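Local coordinates for gentamicin resistance protein (Enterococcus gallinarum, PDB 6CTZ), which probably confers resistance to gentamicin and related aminoglycosides by phosphorylating their 2''-hydroxyl, and binds guanosine diphosphate, magnesium and kanamycin, at residues A[3-15]-A[74-86]. The protein carries 2 engineered substitutions. Residues are numbered along the deposited sequence; the frame is centred on the assembly and turned at random.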
loop_
_atom_site.group_PDB
_atom_site.type_symbol
_atom_site.label_atom_id
_atom_site.label_comp_id
_atom_site.label_asym_id
_atom_site.label_seq_id
_atom_site.Cartn_x
_atom_site.Cartn_y
_atom_site.Cartn_z
ATOM N N HIS A 3 6.601 -5.391 -27.280
ATOM C CA HIS A 3 5.268 -5.850 -26.948
ATOM C C HIS A 3 4.422 -4.694 -26.364
ATOM O O HIS A 3 3.331 -4.391 -26.800
ATOM C CB HIS A 3 5.367 -7.004 -25.963
ATOM C CG HIS A 3 4.049 -7.448 -25.410
ATOM N ND1 HIS A 3 2.999 -7.830 -26.210
ATOM C CD2 HIS A 3 3.613 -7.569 -24.138
ATOM C CE1 HIS A 3 1.968 -8.154 -25.456
ATOM N NE2 HIS A 3 2.313 -7.989 -24.196
ATOM N N TYR A 4 4.979 -4.049 -25.373
ATOM C CA TYR A 4 4.253 -2.943 -24.757
ATOM C C TYR A 4 4.192 -1.732 -25.678
ATOM O O TYR A 4 3.164 -1.050 -25.748
ATOM C CB TYR A 4 4.879 -2.586 -23.409
ATOM C CG TYR A 4 4.888 -3.750 -22.448
ATOM C CD1 TYR A 4 3.781 -4.034 -21.662
ATOM C CD2 TYR A 4 5.993 -4.587 -22.352
ATOM C CE1 TYR A 4 3.779 -5.105 -20.787
ATOM C CE2 TYR A 4 6.002 -5.663 -21.485
ATOM C CZ TYR A 4 4.896 -5.921 -20.706
ATOM O OH TYR A 4 4.911 -6.995 -19.846
ATOM N N THR A 5 5.278 -1.453 -26.407
ATOM C CA THR A 5 5.291 -0.280 -27.276
ATOM C C THR A 5 4.289 -0.416 -28.417
ATOM O O THR A 5 3.664 0.570 -28.820
ATOM C CB THR A 5 6.701 -0.025 -27.809
ATOM O OG1 THR A 5 7.115 -1.129 -28.622
ATOM C CG2 THR A 5 7.671 0.136 -26.653
ATOM N N THR A 6 4.107 -1.630 -28.938
ATOM C CA THR A 6 3.140 -1.818 -30.014
ATOM C C THR A 6 1.717 -1.575 -29.528
ATOM O O THR A 6 0.927 -0.918 -30.215
ATOM C CB THR A 6 3.287 -3.206 -30.629
ATOM O OG1 THR A 6 4.606 -3.339 -31.166
ATOM C CG2 THR A 6 2.272 -3.405 -31.753
ATOM N N MET A 7 1.372 -2.080 -28.338
ATOM C CA MET A 7 0.049 -1.806 -27.789
ATOM C C MET A 7 -0.167 -0.312 -27.607
ATOM O O MET A 7 -1.230 0.219 -27.952
ATOM C CB MET A 7 -0.128 -2.522 -26.453
ATOM C CG MET A 7 -0.399 -4.001 -26.589
ATOM S SD MET A 7 -0.923 -4.731 -25.030
ATOM C CE MET A 7 0.609 -4.672 -24.103
ATOM N N ILE A 8 0.836 0.382 -27.068
ATOM C CA ILE A 8 0.698 1.811 -26.809
ATOM C C ILE A 8 0.489 2.569 -28.116
ATOM O O ILE A 8 -0.435 3.380 -28.252
ATOM C CB ILE A 8 1.921 2.325 -26.033
ATOM C CG1 ILE A 8 1.959 1.719 -24.625
ATOM C CG2 ILE A 8 1.898 3.833 -25.951
ATOM C CD1 ILE A 8 3.258 1.986 -23.906
ATOM N N MET A 9 1.330 2.299 -29.108
ATOM C CA MET A 9 1.249 3.097 -30.324
ATOM C C MET A 9 0.025 2.759 -31.161
ATOM O O MET A 9 -0.525 3.649 -31.818
ATOM C CB MET A 9 2.549 3.010 -31.111
ATOM C CG MET A 9 3.654 3.762 -30.401
ATOM S SD MET A 9 5.092 4.023 -31.427
ATOM C CE MET A 9 5.703 2.344 -31.581
ATOM N N THR A 10 -0.409 1.497 -31.159
ATOM C CA THR A 10 -1.640 1.132 -31.855
ATOM C C THR A 10 -2.830 1.905 -31.306
ATOM O O THR A 10 -3.651 2.436 -32.064
ATOM C CB THR A 10 -1.889 -0.368 -31.698
ATOM O OG1 THR A 10 -0.872 -1.099 -32.390
ATOM C CG2 THR A 10 -3.258 -0.741 -32.247
ATOM N N GLN A 11 -2.939 1.971 -29.980
ATOM C CA GLN A 11 -4.129 2.519 -29.352
ATOM C C GLN A 11 -4.090 4.023 -29.151
ATOM O O GLN A 11 -5.153 4.630 -28.999
ATOM C CB GLN A 11 -4.393 1.797 -28.030
ATOM C CG GLN A 11 -4.493 0.297 -28.253
ATOM C CD GLN A 11 -4.814 -0.492 -27.010
ATOM O OE1 GLN A 11 -5.508 -0.017 -26.110
ATOM N NE2 GLN A 11 -4.307 -1.712 -26.953
ATOM N N PHE A 12 -2.913 4.648 -29.172
ATOM C CA PHE A 12 -2.790 6.072 -28.864
ATOM C C PHE A 12 -1.988 6.759 -29.957
ATOM O O PHE A 12 -0.762 6.882 -29.858
ATOM C CB PHE A 12 -2.187 6.278 -27.477
ATOM C CG PHE A 12 -2.873 5.473 -26.422
ATOM C CD1 PHE A 12 -4.215 5.677 -26.150
ATOM C CD2 PHE A 12 -2.196 4.473 -25.737
ATOM C CE1 PHE A 12 -4.860 4.916 -25.185
ATOM C CE2 PHE A 12 -2.839 3.713 -24.775
ATOM C CZ PHE A 12 -4.170 3.936 -24.505
ATOM N N PRO A 13 -2.656 7.225 -31.017
ATOM C CA PRO A 13 -1.933 7.810 -32.156
ATOM C C PRO A 13 -1.150 9.062 -31.826
ATOM O O PRO A 13 -0.322 9.476 -32.643
ATOM C CB PRO A 13 -3.052 8.113 -33.164
ATOM C CG PRO A 13 -4.170 7.182 -32.779
ATOM C CD PRO A 13 -4.098 7.102 -31.278
ATOM N N ASP A 14 -1.393 9.698 -30.686
ATOM C CA ASP A 14 -0.654 10.902 -30.328
ATOM C C ASP A 14 0.647 10.612 -29.593
ATOM O O ASP A 14 1.355 11.555 -29.221
ATOM C CB ASP A 14 -1.528 11.872 -29.516
ATOM C CG ASP A 14 -2.099 11.240 -28.268
ATOM O OD1 ASP A 14 -2.333 10.013 -28.270
ATOM O OD2 ASP A 14 -2.323 11.978 -27.284
ATOM N N ILE A 15 0.991 9.344 -29.385
ATOM C CA ILE A 15 2.222 8.972 -28.695
ATOM C C ILE A 15 3.206 8.434 -29.722
ATOM O O ILE A 15 2.984 7.369 -30.311
ATOM C CB ILE A 15 1.964 7.949 -27.583
ATOM C CG1 ILE A 15 1.020 8.545 -26.549
ATOM C CG2 ILE A 15 3.277 7.513 -26.931
ATOM C CD1 ILE A 15 0.576 7.563 -25.540
ATOM N N VAL A 74 -4.559 9.586 -18.334
ATOM C CA VAL A 74 -4.929 10.265 -19.571
ATOM C C VAL A 74 -5.221 9.258 -20.669
ATOM O O VAL A 74 -6.103 9.476 -21.504
ATOM C CB VAL A 74 -3.790 11.228 -19.966
ATOM C CG1 VAL A 74 -3.969 11.770 -21.391
ATOM C CG2 VAL A 74 -3.698 12.361 -18.954
ATOM N N TYR A 75 -4.488 8.153 -20.678
ATOM C CA TYR A 75 -4.605 7.127 -21.703
ATOM C C TYR A 75 -5.196 5.886 -21.057
ATOM O O TYR A 75 -4.679 5.404 -20.044
ATOM C CB TYR A 75 -3.233 6.831 -22.303
ATOM C CG TYR A 75 -2.672 8.046 -23.008
ATOM C CD1 TYR A 75 -3.242 8.507 -24.190
ATOM C CD2 TYR A 75 -1.584 8.740 -22.489
ATOM C CE1 TYR A 75 -2.745 9.621 -24.832
ATOM C CE2 TYR A 75 -1.075 9.859 -23.134
ATOM C CZ TYR A 75 -1.661 10.294 -24.304
ATOM O OH TYR A 75 -1.170 11.412 -24.947
ATOM N N ILE A 76 -6.300 5.391 -21.611
ATOM C CA ILE A 76 -6.960 4.208 -21.083
ATOM C C ILE A 76 -7.007 3.195 -22.214
ATOM O O ILE A 76 -7.722 3.392 -23.207
ATOM C CB ILE A 76 -8.349 4.514 -20.512
ATOM C CG1 ILE A 76 -8.221 5.531 -19.364
ATOM C CG2 ILE A 76 -9.001 3.239 -20.013
ATOM C CD1 ILE A 76 -9.501 5.795 -18.607
ATOM N N GLY A 77 -6.199 2.144 -22.097
ATOM C CA GLY A 77 -6.074 1.133 -23.117
ATOM C C GLY A 77 -6.676 -0.198 -22.701
ATOM O O GLY A 77 -7.174 -0.382 -21.590
ATOM N N LYS A 78 -6.597 -1.141 -23.627
ATOM C CA LYS A 78 -7.145 -2.465 -23.469
ATOM C C LYS A 78 -6.234 -3.503 -24.081
ATOM O O LYS A 78 -5.781 -3.327 -25.168
ATOM C CB LYS A 78 -8.465 -2.475 -24.242
ATOM C CG LYS A 78 -9.431 -3.540 -23.899
ATOM C CD LYS A 78 -10.788 -3.135 -24.394
ATOM C CE LYS A 78 -10.925 -3.429 -25.857
ATOM N NZ LYS A 78 -10.662 -2.235 -26.693
ATOM N N ARG A 79 -5.961 -4.586 -23.386
ATOM C CA ARG A 79 -5.195 -5.682 -23.959
ATOM C C ARG A 79 -6.151 -6.616 -24.702
ATOM O O ARG A 79 -5.818 -7.172 -25.700
ATOM C CB ARG A 79 -4.547 -6.537 -22.910
ATOM C CG ARG A 79 -3.448 -5.854 -22.208
ATOM C CD ARG A 79 -2.806 -6.826 -21.299
ATOM N NE ARG A 79 -1.795 -7.456 -22.051
ATOM C CZ ARG A 79 -0.540 -7.482 -21.721
ATOM N NH1 ARG A 79 -0.160 -6.902 -20.640
ATOM N NH2 ARG A 79 0.304 -8.061 -22.519
ATOM N N SER A 80 -7.332 -6.757 -24.163
ATOM C CA SER A 80 -8.383 -7.615 -24.654
ATOM C C SER A 80 -9.534 -7.397 -23.708
ATOM O O SER A 80 -9.383 -6.693 -22.784
ATOM C CB SER A 80 -7.941 -9.064 -24.691
ATOM O OG SER A 80 -7.768 -9.519 -23.410
ATOM N N ASP A 81 -10.691 -7.975 -23.961
ATOM C CA ASP A 81 -11.833 -7.682 -23.103
ATOM C C ASP A 81 -11.500 -7.997 -21.652
ATOM O O ASP A 81 -10.959 -9.063 -21.346
ATOM C CB ASP A 81 -13.045 -8.491 -23.549
ATOM C CG ASP A 81 -13.650 -7.965 -24.831
ATOM O OD1 ASP A 81 -13.151 -6.941 -25.359
ATOM O OD2 ASP A 81 -14.632 -8.566 -25.306
ATOM N N GLY A 82 -11.785 -7.041 -20.770
ATOM C CA GLY A 82 -11.576 -7.214 -19.349
ATOM C C GLY A 82 -10.147 -7.071 -18.883
ATOM O O GLY A 82 -9.846 -7.441 -17.743
ATOM N N ASN A 83 -9.257 -6.535 -19.719
ATOM C CA ASN A 83 -7.834 -6.426 -19.403
ATOM C C ASN A 83 -7.368 -5.012 -19.740
ATOM O O ASN A 83 -6.824 -4.765 -20.823
ATOM C CB ASN A 83 -7.030 -7.496 -20.147
ATOM C CG ASN A 83 -7.240 -8.895 -19.573
ATOM O OD1 ASN A 83 -6.611 -9.268 -18.583
ATOM N ND2 ASN A 83 -8.115 -9.676 -20.201
ATOM N N PRO A 84 -7.572 -4.058 -18.834
ATOM C CA PRO A 84 -7.205 -2.664 -19.115
ATOM C C PRO A 84 -5.738 -2.384 -18.823
ATOM O O PRO A 84 -5.064 -3.128 -18.110
ATOM C CB PRO A 84 -8.072 -1.890 -18.118
ATOM C CG PRO A 84 -8.149 -2.816 -16.939
ATOM C CD PRO A 84 -8.207 -4.212 -17.514
ATOM N N PHE A 85 -5.260 -1.262 -19.367
ATOM C CA PHE A 85 -3.990 -0.675 -18.946
ATOM C C PHE A 85 -4.100 0.837 -19.078
ATOM O O PHE A 85 -5.015 1.343 -19.728
ATOM C CB PHE A 85 -2.777 -1.276 -19.677
ATOM C CG PHE A 85 -2.670 -0.888 -21.124
ATOM C CD1 PHE A 85 -1.988 0.261 -21.497
ATOM C CD2 PHE A 85 -3.204 -1.698 -22.119
ATOM C CE1 PHE A 85 -1.864 0.612 -22.832
ATOM C CE2 PHE A 85 -3.083 -1.346 -23.457
ATOM C CZ PHE A 85 -2.414 -0.187 -23.805
ATOM N N VAL A 86 -3.204 1.565 -18.410
ATOM C CA VAL A 86 -3.283 3.007 -18.432
ATOM C C VAL A 86 -1.974 3.721 -18.598
ATOM O O VAL A 86 -0.975 3.174 -18.369
ATOM C CB VAL A 86 -3.914 3.560 -17.102
ATOM C CG1 VAL A 86 -5.332 3.077 -16.953
ATOM C CG2 VAL A 86 -3.095 3.132 -15.867
#
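Q11 and K78 illustrate how a side-chain amide can stand in for a neighbouring strand at the edge of a β-sheet. From CB, which covers one face of the F12 ring, the Q11 chain sets out with CG anti to its carbonyl carbon (chi1 -55°); CG and CD continue extended (chi2 -177°), CD coming to 3.5 Å from K78 O. There OE1 accepts a hydrogen bond from K78 N at 2.9 Å, on a lone pair in the carbonyl plane, while NE2 donates to K78 O at 2.8 Å along a more bent path (N-H...O 146°). Two bonds thus fix the rotation of the amide, and NE2 also lies at the edge of the F85 ring. The opposite face of F12 receives Y75 CB, 3.8 Å from the ring centroid in a CH-pi contact, and the F12 rim meets F85 and the backbone of I76 and G77. Y75 in turn takes I15 CD1 over the centre of one face, while its OH donates to D14 OD2 at 2.7 Å from above the carboxylate plane. One helical turn earlier than Q11, M7 CE lies over one face of the R79 guanidinium, and M7 SD makes an oblique Met-aromatic contact with F85, whose ring also stacks on F42. Helix 2-11 and the turn F12-I15 pack across one face of the five-stranded antiparallel sheet, with Q11 gripping its edge strand 73-78, in the kinase-like N-terminal lobe characteristic of aminoglycoside phosphotransferases.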